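Local structure of aminotransferase (Psychrobacter arcticus 273-4, 3IF2) at residues Y79-D85 with L306-R310; V171-D176 with F187-D192; L20-L24 with Y383-K387. The protein binds pyridoxal 5'-phosphate and probably works as an amino-acid aminotransferase, perhaps transferring the amino group of valine to pyruvate. Where two conformers were deposited one is given. Numbering follows the deposited sequence.

Interaction 1: Y79-D85 with L306-R310; sequences YSNPQGD and LAPTR. With PLP (pyridoxal-5'-phosphate), chain E.
Two loops that each lead into a helix can be joined by one ion pair, a few van der Waals contacts and two waters, as residues 79-85 and 306-310 illustrate. Tyr79 opens the segment in extended conformation with chi1 m, which carries its ring past Leu306, CE1 lying 3.5 Å from Leu306 CD2, and lets its OH donate to O3P of PLP at 2.7 Å. Ser80, chi1 p, sends OG to Asn81 O (2.9 Å) and rests that OG 3.6 Å from Ala307 CB; water 2 accepts from Ser80 N (3.0 Å) and donates to Pro308 O (2.8 Å). Asn81 opens a type I turn closed by Gly84 N to Asn81 O at 2.9 Å, and its OD1 accepts from Gln83 N (2.9 Å), an Asx turn. Pro82 lies opposite Ala307, CA to CA 4.2 Å, and its O is 3.3 Å from Pro308 CD. At Gly84 (phi 130°, psi 163°) a CB would jam against Gln83 O; its CA lies 3.9 Å from Pro308 CG. Asp85, chi1 t, takes Arg310 NH2 (2.9 Å) and NE (3.0 Å) on its OD2, while OD1 N-caps helix 86-100 at Phe88 N. Water 1 joins Ser80 OG (2.8 Å), Asp85 N (2.8 Å) and Thr309 O (3.0 Å). Leu306, just past helix 291-305, has positive phi (75°); Arg310, chi1 p, is itself an N-cap residue. The PLP is held chiefly by the second subunit, including its Arg283 and Ser275, so Tyr79 completes a phosphate site at the dimer interface, the shared active-site architecture of fold type I aminotransferases.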
loop_
_atom_site.group_PDB
_atom_site.type_symbol
_atom_site.label_atom_id
_atom_site.label_comp_id
_atom_site.label_asym_id
_atom_site.label_seq_id
_atom_site.Cartn_x
_atom_site.Cartn_y
_atom_site.Cartn_z
ATOM N N TYR A 79 -4.747 -7.923 11.591
ATOM C CA TYR A 79 -5.146 -7.181 10.422
ATOM C C TYR A 79 -6.270 -6.256 10.871
ATOM O O TYR A 79 -7.117 -6.684 11.656
ATOM C CB TYR A 79 -5.799 -8.111 9.359
ATOM C CG TYR A 79 -4.890 -9.059 8.600
ATOM C CD1 TYR A 79 -4.092 -8.579 7.565
ATOM C CD2 TYR A 79 -4.876 -10.431 8.859
ATOM C CE1 TYR A 79 -3.245 -9.425 6.856
ATOM C CE2 TYR A 79 -4.023 -11.295 8.147
ATOM C CZ TYR A 79 -3.215 -10.771 7.136
ATOM O OH TYR A 79 -2.383 -11.542 6.375
ATOM N N SER A 80 -6.310 -5.022 10.359
ATOM C CA SER A 80 -7.473 -4.137 10.578
ATOM C C SER A 80 -8.549 -4.543 9.585
ATOM O O SER A 80 -8.317 -5.406 8.729
ATOM C CB SER A 80 -7.128 -2.662 10.333
ATOM O OG SER A 80 -6.813 -2.385 8.969
ATOM N N ASN A 81 -9.710 -3.896 9.671
ATOM C CA ASN A 81 -10.751 -4.055 8.663
ATOM C C ASN A 81 -10.173 -3.420 7.364
ATOM O O ASN A 81 -9.314 -2.533 7.474
ATOM C CB ASN A 81 -12.052 -3.353 9.127
ATOM C CG ASN A 81 -13.184 -3.448 8.087
ATOM O OD1 ASN A 81 -13.279 -2.630 7.139
ATOM N ND2 ASN A 81 -14.037 -4.472 8.243
ATOM N N PRO A 82 -10.591 -3.876 6.150
ATOM C CA PRO A 82 -10.074 -3.241 4.914
ATOM C C PRO A 82 -10.283 -1.695 4.818
ATOM O O PRO A 82 -9.473 -0.997 4.203
ATOM C CB PRO A 82 -10.841 -3.966 3.805
ATOM C CG PRO A 82 -11.204 -5.270 4.377
ATOM C CD PRO A 82 -11.402 -5.065 5.837
ATOM N N GLN A 83 -11.365 -1.197 5.426
ATOM C CA GLN A 83 -11.645 0.234 5.530
ATOM C C GLN A 83 -10.591 0.979 6.391
ATOM O O GLN A 83 -10.361 2.157 6.171
ATOM C CB GLN A 83 -13.055 0.442 6.090
ATOM C CG GLN A 83 -13.509 1.913 6.177
ATOM C CD GLN A 83 -14.946 2.056 6.617
ATOM O OE1 GLN A 83 -15.763 1.163 6.410
ATOM N NE2 GLN A 83 -15.274 3.202 7.201
ATOM N N GLY A 84 -9.993 0.288 7.369
ATOM C CA GLY A 84 -8.933 0.828 8.215
ATOM C C GLY A 84 -9.163 0.629 9.707
ATOM O O GLY A 84 -10.273 0.384 10.138
ATOM N N ASP A 85 -8.093 0.769 10.489
ATOM C CA ASP A 85 -8.128 0.643 11.965
ATOM C C ASP A 85 -9.401 1.267 12.573
ATOM O O ASP A 85 -9.558 2.485 12.531
ATOM C CB ASP A 85 -6.865 1.302 12.542
ATOM C CG ASP A 85 -6.715 1.102 14.032
ATOM O OD1 ASP A 85 -7.369 1.818 14.835
ATOM O OD2 ASP A 85 -5.885 0.245 14.394
ATOM N N LEU A 306 -5.206 -5.981 1.082
ATOM C CA LEU A 306 -5.824 -6.836 2.121
ATOM C C LEU A 306 -6.418 -5.862 3.167
ATOM O O LEU A 306 -7.633 -5.768 3.315
ATOM C CB LEU A 306 -4.861 -7.894 2.698
ATOM C CG LEU A 306 -5.425 -9.267 3.046
ATOM C CD1 LEU A 306 -5.990 -9.898 1.771
ATOM C CD2 LEU A 306 -4.345 -10.179 3.587
ATOM N N ALA A 307 -5.561 -5.138 3.865
ATOM C CA ALA A 307 -5.969 -4.072 4.795
ATOM C C ALA A 307 -4.855 -3.014 4.814
ATOM O O ALA A 307 -3.722 -3.307 4.455
ATOM C CB ALA A 307 -6.228 -4.619 6.192
ATOM N N PRO A 308 -5.181 -1.770 5.154
ATOM C CA PRO A 308 -4.102 -0.812 5.192
ATOM C C PRO A 308 -3.280 -0.981 6.471
ATOM O O PRO A 308 -3.651 -1.704 7.405
ATOM C CB PRO A 308 -4.815 0.547 5.135
ATOM C CG PRO A 308 -6.234 0.290 5.493
ATOM C CD PRO A 308 -6.446 -1.183 5.615
ATOM N N THR A 309 -2.168 -0.273 6.487
ATOM C CA THR A 309 -1.235 -0.269 7.611
ATOM C C THR A 309 -1.898 0.309 8.848
ATOM O O THR A 309 -2.855 1.076 8.726
ATOM C CB THR A 309 0.038 0.495 7.225
ATOM O OG1 THR A 309 1.078 0.085 8.088
ATOM C CG2 THR A 309 -0.152 1.976 7.278
ATOM N N ARG A 310 -1.453 -0.090 10.034
ATOM C CA ARG A 310 -2.088 0.451 11.247
ATOM C C ARG A 310 -1.214 1.045 12.332
ATOM O O ARG A 310 -1.760 1.626 13.271
ATOM C CB ARG A 310 -3.102 -0.546 11.807
ATOM C CG ARG A 310 -2.566 -1.840 12.290
ATOM C CD ARG A 310 -3.691 -2.858 12.524
ATOM N NE ARG A 310 -4.674 -2.407 13.510
ATOM C CZ ARG A 310 -5.589 -3.164 14.127
ATOM N NH1 ARG A 310 -5.655 -4.482 13.954
ATOM N NH2 ARG A 310 -6.431 -2.579 14.983
HETATM N N1 PLP E . -0.445 -15.632 0.454
HETATM C C2 PLP E . -1.294 -16.496 1.116
HETATM C C2A PLP E . -1.203 -17.934 0.722
HETATM C C3 PLP E . -2.166 -16.008 2.123
HETATM O O3 PLP E . -3.013 -16.854 2.806
HETATM C C4 PLP E . -2.176 -14.616 2.430
HETATM C C4A PLP E . -2.924 -14.046 3.632
HETATM O O4A PLP E . -4.078 -14.361 3.895
HETATM C C5 PLP E . -1.300 -13.753 1.715
HETATM C C6 PLP E . -0.447 -14.286 0.743
HETATM C C5A PLP E . -1.277 -12.240 1.968
HETATM O O4P PLP E . -0.561 -11.937 3.141
HETATM P P PLP E . -0.067 -10.450 3.447
HETATM O O1P PLP E . -0.488 -9.452 2.419
HETATM O O2P PLP E . 1.446 -10.489 3.494
HETATM O O3P PLP E . -0.632 -10.207 4.791
HETATM O O HOH W 1 -5.640 0.174 9.226
HETATM O O HOH W 2 -3.884 -4.089 8.917
#

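Interaction 2: V171-D176 with F187-D192; sequences VLPHID and FKYRVD
A beta hairpin, strands 174-180 and 183-190, pairs its backbone donors and acceptors across the strands and sorts its side chains to two faces. The strand segments 174-176 and 187-190 run at 151° with axes 4.8 Å apart. His174 and Arg190 form a hydrogen-bonded pair, His174 N to Arg190 O at 3.0 Å and Arg190 N to His174 O at 2.9 Å; Ile175 and Tyr189 follow as a non-hydrogen-bonded pair, CA to CA 4.8 Å; Asp176 and Lys188 are hydrogen-bonded again, Asp176 N to Lys188 O at 3.2 Å and Lys188 N to Asp176 O at 2.9 Å. Tyr189 N is hydrogen-bonded to His360 NE2, and Phe187 continues the sheet through backbone bonds to strand 357-360. On the face of Ile175 and Tyr189, Tyr189 CD1 meets Pro173 CG at 3.6 Å and Ile175 CG1 at 3.9 Å; Tyr189 OH is hydrogen-bonded to His410 NE2 and Trp369 NE1. The other face carries His174, Asp176, Lys188 and Arg190. Lys188, chi1 to chi3 all t, leads away to Asn221, Val222 O and Glu363, whereas Arg190 turns back to Asp176 in a salt bridge, NH2 to OD2 2.6 Å, whose hydrogen bond is weak in angle. Val191 N donates to Glu227; water 4 donates to Val191 O (2.8 Å) and weakly meets His174 ND1 (3.3 Å). Water 3 donates to Leu172 O (2.8 Å) and accepts from Asp192 N (3.2 Å). Asp192, chi1 t, caps helix 193-197 and packs on the His174 imidazole in a CH-pi contact, its CB 3.9 Å from the ring centroid and 13° off the normal.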
loop_
_atom_site.group_PDB
_atom_site.type_symbol
_atom_site.label_atom_id
_atom_site.label_comp_id
_atom_site.label_asym_id
_atom_site.label_seq_id
_atom_site.Cartn_x
_atom_site.Cartn_y
_atom_site.Cartn_z
ATOM N N VAL A 171 -5.632 23.737 -15.787
ATOM C CA VAL A 171 -5.903 25.139 -16.130
ATOM C C VAL A 171 -4.692 25.965 -15.686
ATOM O O VAL A 171 -4.219 25.815 -14.549
ATOM C CB VAL A 171 -7.195 25.661 -15.477
ATOM C CG1 VAL A 171 -7.436 27.144 -15.855
ATOM C CG2 VAL A 171 -8.366 24.798 -15.903
ATOM N N LEU A 172 -4.178 26.805 -16.585
ATOM C CA LEU A 172 -3.017 27.647 -16.278
ATOM C C LEU A 172 -3.404 28.784 -15.325
ATOM O O LEU A 172 -4.562 29.218 -15.309
ATOM C CB LEU A 172 -2.380 28.216 -17.546
ATOM C CG LEU A 172 -1.887 27.206 -18.601
ATOM C CD1 LEU A 172 -0.828 27.880 -19.444
ATOM C CD2 LEU A 172 -1.297 25.930 -18.021
ATOM N N PRO A 173 -2.433 29.282 -14.535
ATOM C CA PRO A 173 -2.771 30.320 -13.569
ATOM C C PRO A 173 -2.638 31.768 -14.034
ATOM O O PRO A 173 -1.930 32.034 -15.017
ATOM C CB PRO A 173 -1.686 30.114 -12.509
ATOM C CG PRO A 173 -0.468 29.747 -13.325
ATOM C CD PRO A 173 -0.991 28.939 -14.484
ATOM N N HIS A 174 -3.383 32.656 -13.356
ATOM C CA HIS A 174 -3.202 34.102 -13.483
ATOM C C HIS A 174 -2.166 34.386 -12.384
ATOM O O HIS A 174 -2.112 33.673 -11.383
ATOM C CB HIS A 174 -4.494 34.926 -13.263
ATOM C CG HIS A 174 -5.400 35.006 -14.463
ATOM N ND1 HIS A 174 -6.767 35.167 -14.351
ATOM C CD2 HIS A 174 -5.138 34.944 -15.792
ATOM C CE1 HIS A 174 -7.302 35.222 -15.556
ATOM N NE2 HIS A 174 -6.338 35.071 -16.448
ATOM N N ILE A 175 -1.319 35.385 -12.584
ATOM C CA ILE A 175 -0.286 35.762 -11.609
ATOM C C ILE A 175 -0.510 37.216 -11.197
ATOM O O ILE A 175 -0.654 38.071 -12.080
ATOM C CB ILE A 175 1.140 35.642 -12.216
ATOM C CG1 ILE A 175 1.437 34.198 -12.658
ATOM C CG2 ILE A 175 2.194 36.126 -11.217
ATOM C CD1 ILE A 175 2.737 34.026 -13.470
ATOM N N ASP A 176 -0.617 37.473 -9.883
ATOM C CA ASP A 176 -0.736 38.833 -9.335
ATOM C C ASP A 176 0.437 39.088 -8.376
ATOM O O ASP A 176 0.804 38.187 -7.594
ATOM C CB ASP A 176 -2.107 39.036 -8.676
ATOM C CG ASP A 176 -3.235 39.183 -9.710
ATOM O OD1 ASP A 176 -3.089 39.989 -10.666
ATOM O OD2 ASP A 176 -4.276 38.505 -9.560
ATOM N N PHE A 187 4.745 37.052 -5.340
ATOM C CA PHE A 187 3.579 36.836 -6.200
ATOM C C PHE A 187 2.684 35.706 -5.693
ATOM O O PHE A 187 3.087 34.920 -4.836
ATOM C CB PHE A 187 4.018 36.585 -7.647
ATOM C CG PHE A 187 4.789 35.294 -7.864
ATOM C CD1 PHE A 187 6.124 35.189 -7.491
ATOM C CD2 PHE A 187 4.199 34.216 -8.515
ATOM C CE1 PHE A 187 6.851 34.013 -7.713
ATOM C CE2 PHE A 187 4.920 33.030 -8.754
ATOM C CZ PHE A 187 6.241 32.928 -8.339
ATOM N N LYS A 188 1.459 35.674 -6.211
ATOM C CA LYS A 188 0.469 34.672 -5.856
ATOM C C LYS A 188 -0.256 34.219 -7.108
ATOM O O LYS A 188 -0.801 35.050 -7.848
ATOM C CB LYS A 188 -0.568 35.256 -4.874
ATOM C CG LYS A 188 -1.445 34.184 -4.117
ATOM C CD LYS A 188 -2.775 34.756 -3.586
ATOM C CE LYS A 188 -3.539 33.841 -2.617
ATOM N NZ LYS A 188 -3.642 32.380 -2.974
ATOM N N TYR A 189 -0.261 32.907 -7.336
ATOM C CA TYR A 189 -1.024 32.297 -8.418
ATOM C C TYR A 189 -2.504 32.377 -8.026
ATOM O O TYR A 189 -2.825 32.228 -6.832
ATOM C CB TYR A 189 -0.644 30.819 -8.629
ATOM C CG TYR A 189 0.753 30.565 -9.150
ATOM C CD1 TYR A 189 1.158 31.073 -10.384
ATOM C CD2 TYR A 189 1.650 29.732 -8.461
ATOM C CE1 TYR A 189 2.442 30.814 -10.897
ATOM C CE2 TYR A 189 2.943 29.473 -8.966
ATOM C CZ TYR A 189 3.314 30.012 -10.190
ATOM O OH TYR A 189 4.566 29.762 -10.673
ATOM N N ARG A 190 -3.370 32.627 -9.021
ATOM C CA ARG A 190 -4.829 32.693 -8.812
ATOM C C ARG A 190 -5.602 31.961 -9.919
ATOM O O ARG A 190 -5.170 31.902 -11.067
ATOM C CB ARG A 190 -5.323 34.143 -8.583
ATOM C CG ARG A 190 -5.016 34.646 -7.140
ATOM C CD ARG A 190 -5.928 35.787 -6.640
ATOM N NE ARG A 190 -5.578 37.116 -7.150
ATOM C CZ ARG A 190 -4.813 37.993 -6.502
ATOM N NH1 ARG A 190 -4.298 37.698 -5.312
ATOM N NH2 ARG A 190 -4.561 39.168 -7.054
ATOM N N VAL A 191 -6.748 31.387 -9.540
ATOM C CA VAL A 191 -7.559 30.584 -10.451
ATOM C C VAL A 191 -8.179 31.431 -11.572
ATOM O O VAL A 191 -8.828 32.449 -11.306
ATOM C CB VAL A 191 -8.676 29.772 -9.716
ATOM C CG1 VAL A 191 -9.493 28.953 -10.714
ATOM C CG2 VAL A 191 -8.068 28.846 -8.669
ATOM N N ASP A 192 -7.950 30.989 -12.813
ATOM C CA ASP A 192 -8.496 31.614 -14.013
ATOM C C ASP A 192 -9.844 30.935 -14.253
ATOM O O ASP A 192 -9.919 29.911 -14.940
ATOM C CB ASP A 192 -7.521 31.441 -15.189
ATOM C CG ASP A 192 -8.007 32.086 -16.493
ATOM O OD1 ASP A 192 -9.046 32.794 -16.520
ATOM O OD2 ASP A 192 -7.304 31.881 -17.503
HETATM O O HOH W 3 -6.116 28.393 -13.185
HETATM O O HOH W 4 -9.667 34.734 -12.746
#

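Interaction 3: L20-L24 with Y383-K387; sequences LMDDL and YERLK
The unusual feature here is distance: helix segments 20-24 and 383-387 run nearly parallel, at 15°, yet their axes stay 13.0 Å apart at closest approach, so long side chains must do the joining. Backbones remain well separated, with CA to CA distances of 9.9 Å for Leu20 and Tyr383 and 8.9 Å for Asp23 and Lys387. Both segments are regular alpha helix, as Leu24 N to Leu20 O (3.0 Å) and Lys387 N to Tyr383 O (2.9 Å) confirm. Tyr383, chi1 t and chi2 84°, reaches across the gap. Leu20 (chi1 t, chi2 p) lays CD1 over one ring face, 3.9 Å from the centroid and 30° off the normal, a CH-pi contact in which CD1 comes within 3.4 Å of Tyr383 CZ. Leu24 (chi1 m, chi2 p) meets the ring edge, CD1 4.1 Å from Tyr383 CE1. The phenol ends on Asp23, chi1 m, giving its proton to OD2 at 3.2 Å while OH touches Asp23 CB at 3.1 Å. The same carboxylate oxygen faces Lys387, whose chi3 and chi4 are both p; CE is 3.3 Å from Asp23 OD2, and NZ to Asp23 OD2 is a long salt bridge of 3.8 Å. Lys387 NZ pairs more closely with Glu384 OE1, at 3.0 Å one turn back, so Asp23, Lys387 and Glu384 form a small charged network beside the apolar contacts. Helix 16-29 is thereby joined to helix 379-388, and strand 394-395 contributes to the packing beside them, with Pro395 touching both Leu20 and Tyr383 and Val394 touching Leu20.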
loop_
_atom_site.group_PDB
_atom_site.type_symbol
_atom_site.label_atom_id
_atom_site.label_comp_id
_atom_site.label_asym_id
_atom_site.label_seq_id
_atom_site.Cartn_x
_atom_site.Cartn_y
_atom_site.Cartn_z
ATOM N N LEU A 20 14.608 12.078 -12.568
ATOM C CA LEU A 20 14.783 13.047 -11.483
ATOM C C LEU A 20 14.780 12.288 -10.136
ATOM O O LEU A 20 15.673 12.497 -9.320
ATOM C CB LEU A 20 13.680 14.126 -11.523
ATOM C CG LEU A 20 13.665 15.290 -10.513
ATOM C CD1 LEU A 20 14.840 16.264 -10.709
ATOM C CD2 LEU A 20 12.340 16.041 -10.596
HETATM N N MSE A 21 13.805 11.395 -9.930
HETATM C CA MSE A 21 13.714 10.589 -8.697
HETATM C C MSE A 21 14.936 9.696 -8.462
HETATM O O MSE A 21 15.318 9.487 -7.314
HETATM C CB MSE A 21 12.407 9.763 -8.630
HETATM C CG MSE A 21 11.122 10.602 -8.480
HETATM SE SE MSE A 21 11.202 11.956 -7.040
HETATM C CE MSE A 21 11.154 10.661 -5.498
ATOM N N ASP A 22 15.546 9.201 -9.539
ATOM C CA ASP A 22 16.784 8.407 -9.458
ATOM C C ASP A 22 17.962 9.266 -8.982
ATOM O O ASP A 22 18.697 8.849 -8.085
ATOM C CB ASP A 22 17.133 7.729 -10.806
ATOM C CG ASP A 22 16.181 6.582 -11.175
ATOM O OD1 ASP A 22 15.590 5.932 -10.284
ATOM O OD2 ASP A 22 16.029 6.320 -12.381
ATOM N N ASP A 23 18.125 10.452 -9.568
ATOM C CA ASP A 23 19.189 11.394 -9.155
ATOM C C ASP A 23 19.057 11.838 -7.686
ATOM O O ASP A 23 20.059 11.969 -6.981
ATOM C CB ASP A 23 19.215 12.622 -10.071
ATOM C CG ASP A 23 19.643 12.298 -11.491
ATOM O OD1 ASP A 23 19.975 11.137 -11.800
ATOM O OD2 ASP A 23 19.651 13.220 -12.320
ATOM N N LEU A 24 17.823 12.058 -7.248
ATOM C CA LEU A 24 17.529 12.423 -5.853
ATOM C C LEU A 24 17.767 11.223 -4.886
ATOM O O LEU A 24 18.222 11.416 -3.743
ATOM C CB LEU A 24 16.114 13.055 -5.712
ATOM C CG LEU A 24 15.929 14.572 -6.034
ATOM C CD1 LEU A 24 16.573 15.036 -7.345
ATOM C CD2 LEU A 24 14.418 14.996 -5.957
ATOM N N TYR A 383 19.096 23.102 -12.740
ATOM C CA TYR A 383 19.138 21.890 -11.897
ATOM C C TYR A 383 20.393 21.035 -12.133
ATOM O O TYR A 383 21.015 20.590 -11.175
ATOM C CB TYR A 383 17.860 21.053 -12.083
ATOM C CG TYR A 383 17.977 19.606 -11.673
ATOM C CD1 TYR A 383 17.805 19.216 -10.342
ATOM C CD2 TYR A 383 18.253 18.610 -12.625
ATOM C CE1 TYR A 383 17.918 17.860 -9.962
ATOM C CE2 TYR A 383 18.368 17.257 -12.256
ATOM C CZ TYR A 383 18.207 16.898 -10.927
ATOM O OH TYR A 383 18.326 15.585 -10.587
ATOM N N GLU A 384 20.754 20.830 -13.403
ATOM C CA GLU A 384 21.942 20.037 -13.776
ATOM C C GLU A 384 23.230 20.702 -13.308
ATOM O O GLU A 384 24.128 20.027 -12.814
ATOM C CB GLU A 384 22.014 19.790 -15.300
ATOM C CG GLU A 384 20.873 18.940 -15.893
ATOM C CD GLU A 384 20.861 17.463 -15.468
ATOM O OE1 GLU A 384 21.936 16.917 -15.125
ATOM O OE2 GLU A 384 19.763 16.844 -15.507
ATOM N N ARG A 385 23.311 22.020 -13.471
ATOM C CA ARG A 385 24.501 22.788 -13.059
ATOM C C ARG A 385 24.697 22.793 -11.552
ATOM O O ARG A 385 25.824 22.621 -11.080
ATOM C CB ARG A 385 24.441 24.219 -13.579
ATOM C CG ARG A 385 24.639 24.306 -15.080
ATOM C CD ARG A 385 24.163 25.639 -15.597
ATOM N NE ARG A 385 24.122 25.650 -17.059
ATOM C CZ ARG A 385 24.858 26.405 -17.882
ATOM N NH1 ARG A 385 25.725 27.329 -17.441
ATOM N NH2 ARG A 385 24.669 26.258 -19.194
ATOM N N LEU A 386 23.602 22.999 -10.817
ATOM C CA LEU A 386 23.609 22.947 -9.345
ATOM C C LEU A 386 23.958 21.529 -8.852
ATOM O O LEU A 386 24.753 21.392 -7.914
ATOM C CB LEU A 386 22.267 23.415 -8.763
ATOM C CG LEU A 386 21.833 24.857 -9.019
ATOM C CD1 LEU A 386 20.378 25.052 -8.632
ATOM C CD2 LEU A 386 22.732 25.834 -8.287
ATOM N N LYS A 387 23.392 20.494 -9.496
ATOM C CA LYS A 387 23.667 19.073 -9.142
ATOM C C LYS A 387 25.159 18.729 -9.245
ATOM O O LYS A 387 25.684 18.024 -8.371
ATOM C CB LYS A 387 22.816 18.099 -9.984
ATOM C CG LYS A 387 23.059 16.582 -9.735
ATOM C CD LYS A 387 21.913 15.679 -10.259
ATOM C CE LYS A 387 21.643 15.855 -11.765
ATOM N NZ LYS A 387 22.752 15.432 -12.674
#

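The three contacts are nested along the chain: interaction 3 closes the widest loop, interaction 1 lies inside it, and the hairpin of interaction 2 lies inside that. None touches another. The centres of interactions 1 and 2 are about 40 Å apart, on opposite sides of the chain's centre; interaction 3 lies about 37 Å from interaction 1 and about 28 Å from interaction 2, centre to centre. The six-stranded sheet relates interactions 2 and 3: its outermost strand 174-180 belongs to interaction 2, and the other, 394-395, packs beside the helices of interaction 3. Interactions 1 and 3 join sequence-distant pieces, at the subunit interface and within one subunit; interaction 2 is a local hairpin contact at the sheet edge within this chain.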